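Local coordinates for FAD-binding PCMH-type domain-containing protein (Gibberella zeae, PDB 6YJO) that binds FAD, covalently attached through two residues, and probably works as an oxygen-dependent flavin oxidoreductase that oxidises oligosaccharides, at residues Thr182-Phe190 and Ile406-Asp414. Sequence-based numbering, arbitrary orientation.
Sequences THGLTLDTF and INSAFPHRD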
ATOM      1  N   THR A 182       8.627  -0.720 -13.677  1.00 48.23           N
ATOM      2  CA  THR A 182       8.919   0.082 -14.855  1.00 50.81           C
ATOM      3  C   THR A 182       8.863   1.577 -14.589  1.00 53.14           C
ATOM      4  O   THR A 182       9.638   2.330 -15.188  1.00 55.52           O
ATOM      5  CB  THR A 182       7.926  -0.256 -15.974  1.00 51.17           C
ATOM      6  OG1 THR A 182       7.973  -1.661 -16.250  1.00 52.04           O
ATOM      7  CG2 THR A 182       8.240   0.531 -17.245  1.00 52.89           C
ATOM      8  N   HIS A 183       7.967   2.024 -13.707  1.00 52.58           N
ATOM      9  CA  HIS A 183       7.760   3.444 -13.473  1.00 53.53           C
ATOM     10  C   HIS A 183       7.808   3.835 -12.000  1.00 50.33           C
ATOM     11  O   HIS A 183       7.566   5.005 -11.685  1.00 51.01           O
ATOM     12  CB  HIS A 183       6.416   3.890 -14.072  1.00 55.28           C
ATOM     13  CG  HIS A 183       6.338   3.747 -15.563  1.00 58.22           C
ATOM     14  ND1 HIS A 183       5.330   3.047 -16.192  1.00 58.37           N
ATOM     15  CD2 HIS A 183       7.139   4.219 -16.548  1.00 60.49           C
ATOM     16  CE1 HIS A 183       5.516   3.091 -17.499  1.00 60.28           C
ATOM     17  NE2 HIS A 183       6.606   3.796 -17.742  1.00 61.69           N
ATOM     18  N   GLY A 184       8.097   2.903 -11.096  1.00 47.48           N
ATOM     19  CA  GLY A 184       8.396   3.223  -9.716  1.00 45.39           C
ATOM     20  C   GLY A 184       7.187   3.099  -8.803  1.00 43.89           C
ATOM     21  O   GLY A 184       6.046   2.906  -9.231  1.00 44.84           O
ATOM     22  N   LEU A 185       7.466   3.205  -7.504  1.00 41.85           N
ATOM     23  CA  LEU A 185       6.406   3.333  -6.518  1.00 39.68           C
ATOM     24  C   LEU A 185       5.612   4.609  -6.770  1.00 36.68           C
ATOM     25  O   LEU A 185       6.096   5.563  -7.384  1.00 36.45           O
ATOM     26  CB  LEU A 185       6.981   3.367  -5.100  1.00 40.93           C
ATOM     27  CG  LEU A 185       7.856   2.203  -4.629  1.00 43.94           C
ATOM     28  CD1 LEU A 185       8.483   2.554  -3.289  1.00 45.35           C
ATOM     29  CD2 LEU A 185       7.060   0.905  -4.525  1.00 43.62           C
ATOM     30  N   THR A 186       4.369   4.621  -6.283  1.00 34.69           N
ATOM     31  CA  THR A 186       3.550   5.821  -6.409  1.00 32.96           C
ATOM     32  C   THR A 186       4.241   7.023  -5.778  1.00 34.94           C
ATOM     33  O   THR A 186       4.181   8.135  -6.315  1.00 35.27           O
ATOM     34  CB  THR A 186       2.181   5.604  -5.767  1.00 30.08           C
ATOM     35  OG1 THR A 186       1.657   4.328  -6.158  1.00 30.00           O
ATOM     36  CG2 THR A 186       1.217   6.705  -6.201  1.00 28.84           C
ATOM     37  N   LEU A 187       4.907   6.823  -4.639  1.00 35.71           N
ATOM     38  CA  LEU A 187       5.578   7.940  -3.987  1.00 36.95           C
ATOM     39  C   LEU A 187       6.844   8.366  -4.717  1.00 39.00           C
ATOM     40  O   LEU A 187       7.368   9.447  -4.421  1.00 39.09           O
ATOM     41  CB  LEU A 187       5.908   7.597  -2.529  1.00 37.37           C
ATOM     42  CG  LEU A 187       6.810   6.409  -2.183  1.00 39.85           C
ATOM     43  CD1 LEU A 187       8.267   6.646  -2.550  1.00 40.38           C
ATOM     44  CD2 LEU A 187       6.684   6.119  -0.693  1.00 40.05           C
ATOM     45  N   ASP A 188       7.349   7.554  -5.652  1.00 38.13           N
ATOM     46  CA  ASP A 188       8.511   7.972  -6.431  1.00 39.29           C
ATOM     47  C   ASP A 188       8.155   9.094  -7.393  1.00 38.28           C
ATOM     48  O   ASP A 188       9.027   9.881  -7.774  1.00 40.31           O
ATOM     49  CB  ASP A 188       9.096   6.780  -7.188  1.00 42.13           C
ATOM     50  CG  ASP A 188       9.751   5.762  -6.267  1.00 47.33           C
ATOM     51  OD1 ASP A 188      10.084   6.119  -5.115  1.00 49.92           O
ATOM     52  OD2 ASP A 188       9.939   4.605  -6.695  1.00 49.22           O
ATOM     53  N   THR A 189       6.886   9.193  -7.784  1.00 39.39           N
ATOM     54  CA  THR A 189       6.401  10.271  -8.636  1.00 41.00           C
ATOM     55  C   THR A 189       5.767  11.397  -7.829  1.00 38.94           C
ATOM     56  O   THR A 189       5.131  12.280  -8.410  1.00 37.12           O
ATOM     57  CB  THR A 189       5.394   9.724  -9.653  1.00 43.84           C
ATOM     58  OG1 THR A 189       4.200   9.311  -8.979  1.00 43.84           O
ATOM     59  CG2 THR A 189       5.981   8.531 -10.396  1.00 45.32           C
ATOM     60  N   PHE A 190       5.949  11.387  -6.507  1.00 38.34           N
ATOM     61  CA  PHE A 190       5.304  12.344  -5.616  1.00 36.12           C
ATOM     62  C   PHE A 190       6.042  13.678  -5.644  1.00 36.35           C
ATOM     63  O   PHE A 190       7.260  13.728  -5.442  1.00 34.29           O
ATOM     64  CB  PHE A 190       5.270  11.775  -4.194  1.00 35.20           C
ATOM     65  CG  PHE A 190       4.597  12.667  -3.190  1.00 35.75           C
ATOM     66  CD1 PHE A 190       3.216  12.766  -3.147  1.00 34.68           C
ATOM     67  CD2 PHE A 190       5.346  13.392  -2.275  1.00 38.08           C
ATOM     68  CE1 PHE A 190       2.596  13.584  -2.222  1.00 36.69           C
ATOM     69  CE2 PHE A 190       4.729  14.211  -1.345  1.00 37.71           C
ATOM     70  CZ  PHE A 190       3.354  14.306  -1.318  1.00 37.40           C
ATOM     71  N   ILE A 406      16.250  10.050  -4.685  1.00 45.13           N
ATOM     72  CA  ILE A 406      14.973  10.566  -4.207  1.00 42.43           C
ATOM     73  C   ILE A 406      15.061  10.847  -2.713  1.00 42.32           C
ATOM     74  O   ILE A 406      15.728  10.132  -1.955  1.00 44.51           O
ATOM     75  CB  ILE A 406      13.824   9.588  -4.521  1.00 40.13           C
ATOM     76  CG1 ILE A 406      12.477  10.215  -4.147  1.00 39.25           C
ATOM     77  CG2 ILE A 406      14.029   8.259  -3.801  1.00 39.09           C
ATOM     78  CD1 ILE A 406      11.281   9.369  -4.525  1.00 39.85           C
ATOM     79  N   ASN A 407      14.379  11.912  -2.292  1.00 39.90           N
ATOM     80  CA  ASN A 407      14.299  12.327  -0.889  1.00 38.52           C
ATOM     81  C   ASN A 407      13.112  11.603  -0.267  1.00 37.53           C
ATOM     82  O   ASN A 407      11.983  12.094  -0.274  1.00 35.75           O
ATOM     83  CB  ASN A 407      14.155  13.842  -0.789  1.00 36.09           C
ATOM     84  CG  ASN A 407      14.088  14.333   0.642  1.00 36.26           C
ATOM     85  OD1 ASN A 407      14.783  13.821   1.522  1.00 37.28           O
ATOM     86  ND2 ASN A 407      13.259  15.345   0.879  1.00 34.69           N
ATOM     87  N   SER A 408      13.365  10.415   0.279  1.00 38.15           N
ATOM     88  CA  SER A 408      12.277   9.566   0.740  1.00 38.70           C
ATOM     89  C   SER A 408      12.721   8.738   1.937  1.00 40.97           C
ATOM     90  O   SER A 408      13.836   8.204   1.960  1.00 42.37           O
ATOM     91  CB  SER A 408      11.785   8.642  -0.381  1.00 36.95           C
ATOM     92  OG  SER A 408      10.735   7.813   0.075  1.00 35.89           O
ATOM     93  N   ALA A 409      11.824   8.624   2.921  1.00 39.59           N
ATOM     94  CA  ALA A 409      12.097   7.817   4.102  1.00 39.93           C
ATOM     95  C   ALA A 409      11.936   6.325   3.843  1.00 40.59           C
ATOM     96  O   ALA A 409      12.417   5.522   4.645  1.00 42.64           O
ATOM     97  CB  ALA A 409      11.182   8.243   5.248  1.00 38.77           C
ATOM     98  N   PHE A 410      11.265   5.938   2.759  1.00 38.95           N
ATOM     99  CA  PHE A 410      11.065   4.534   2.426  1.00 40.18           C
ATOM    100  C   PHE A 410      12.410   3.806   2.394  1.00 43.19           C
ATOM    101  O   PHE A 410      13.311   4.216   1.644  1.00 44.63           O
ATOM    102  CB  PHE A 410      10.369   4.399   1.074  1.00 40.88           C
ATOM    103  CG  PHE A 410      10.050   2.976   0.690  1.00 42.57           C
ATOM    104  CD1 PHE A 410       8.896   2.361   1.156  1.00 42.45           C
ATOM    105  CD2 PHE A 410      10.897   2.258  -0.141  1.00 43.76           C
ATOM    106  CE1 PHE A 410       8.596   1.061   0.809  1.00 43.68           C
ATOM    107  CE2 PHE A 410      10.597   0.952  -0.494  1.00 46.05           C
ATOM    108  CZ  PHE A 410       9.445   0.355  -0.018  1.00 45.72           C
ATOM    109  N   PRO A 411      12.582   2.733   3.167  1.00 44.16           N
ATOM    110  CA  PRO A 411      13.927   2.188   3.391  1.00 46.43           C
ATOM    111  C   PRO A 411      14.291   0.964   2.559  1.00 47.92           C
ATOM    112  O   PRO A 411      15.439   0.510   2.619  1.00 50.33           O
ATOM    113  CB  PRO A 411      13.877   1.820   4.874  1.00 47.24           C
ATOM    114  CG  PRO A 411      12.459   1.322   5.047  1.00 45.42           C
ATOM    115  CD  PRO A 411      11.597   2.127   4.082  1.00 44.23           C
ATOM    116  N   HIS A 412      13.352   0.418   1.781  1.00 47.20           N
ATOM    117  CA  HIS A 412      13.489  -0.926   1.234  1.00 47.21           C
ATOM    118  C   HIS A 412      13.890  -0.947  -0.240  1.00 49.78           C
ATOM    119  O   HIS A 412      13.728  -1.979  -0.901  1.00 50.98           O
ATOM    120  CB  HIS A 412      12.187  -1.704   1.438  1.00 43.57           C
ATOM    121  CG  HIS A 412      11.755  -1.794   2.869  1.00 42.76           C
ATOM    122  ND1 HIS A 412      12.563  -2.309   3.862  1.00 42.99           N
ATOM    123  CD2 HIS A 412      10.599  -1.436   3.476  1.00 41.24           C
ATOM    124  CE1 HIS A 412      11.923  -2.264   5.016  1.00 42.30           C
ATOM    125  NE2 HIS A 412      10.729  -1.738   4.810  1.00 41.75           N
ATOM    126  N   ARG A 413      14.427   0.155  -0.770  1.00 49.58           N
ATOM    127  CA  ARG A 413      14.867   0.136  -2.162  1.00 49.52           C
ATOM    128  C   ARG A 413      15.976  -0.879  -2.399  1.00 48.98           C
ATOM    129  O   ARG A 413      16.190  -1.292  -3.545  1.00 47.27           O
ATOM    130  CB  ARG A 413      15.319   1.531  -2.595  1.00 49.84           C
ATOM    131  CG  ARG A 413      14.178   2.524  -2.663  1.00 48.25           C
ATOM    132  CD  ARG A 413      14.622   3.903  -3.105  1.00 48.88           C
ATOM    133  NE  ARG A 413      13.604   4.887  -2.751  1.00 48.92           N
ATOM    134  CZ  ARG A 413      12.413   4.965  -3.334  1.00 47.58           C
ATOM    135  NH1 ARG A 413      12.092   4.121  -4.304  1.00 46.47           N
ATOM    136  NH2 ARG A 413      11.543   5.888  -2.947  1.00 47.14           N
ATOM    137  N   ASP A 414      16.677  -1.296  -1.346  1.00 51.75           N
ATOM    138  CA  ASP A 414      17.706  -2.320  -1.469  1.00 55.46           C
ATOM    139  C   ASP A 414      17.139  -3.732  -1.425  1.00 55.19           C
ATOM    140  O   ASP A 414      17.885  -4.690  -1.651  1.00 57.50           O
ATOM    141  CB  ASP A 414      18.754  -2.148  -0.365  1.00 59.44           C
ATOM    142  CG  ASP A 414      18.159  -2.267   1.031  1.00 62.03           C
ATOM    143  OD1 ASP A 414      16.917  -2.348   1.151  1.00 61.36           O
ATOM    144  OD2 ASP A 414      18.935  -2.282   2.010  1.00 64.39           O
TER
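Asp188 and Arg413 form a salt bridge that joins the turn following helix 180-183, in the FAD-binding part of this PCMH-type flavoprotein, to the loop linking strands 380-386 and 417-423, neighbours in the seven-stranded antiparallel sheet. The short 3-10 turn 186-188 carries the acid; the arginine comes to meet it from the opposite direction. Arg413 suits the task because its chain, extended from CG to NE (chi2 -179°), carries the guanidinium across to the short acid. NH2 lies 2.6 Å from Asp188 OD1, nearly along the C-O axis of that oxygen, while NH1 adds two weak bonds, one to each carboxylate oxygen. The planes are turned 42° apart and OD1 takes both nitrogens, so the pair is not the coplanar, two-pronged kind. NH1 also donates to Val394 O.

Within its own segment, Asp188 OD2 accepts from Leu185 N at 3.0 Å, met from above the carboxylate plane. Together these bonds restrain the carboxylate's rotation, and the nearby guanidinium would be expected to favour its ionised form.

Apolar side chains flank the ion pair. Leu185 sends CD1 over one face of the Phe410 ring, offset toward the rim, in a CH-pi contact 3.9 Å from the centroid; the branched leucine can lay one methyl on the flat aromatic face. The side chains of Leu185 and Phe410 lie about 4 Å from those of Tyr176 and Tyr457, respectively, both of which bind FAD, so this packing borders the cofactor pocket. With CG held between the backbone N and carbonyl carbon (chi1 60°), Leu187 brings CD1 to the guanidinium edge, 3.4 Å from Arg413 NH2. The same methyl approaches Ser408 OG, which is hydrogen-bonded to Arg218 O. At the start of 406-414, the slender tip of Ile406 reaches the acid itself, CD1 lying 3.5 Å from Asp188 OD1.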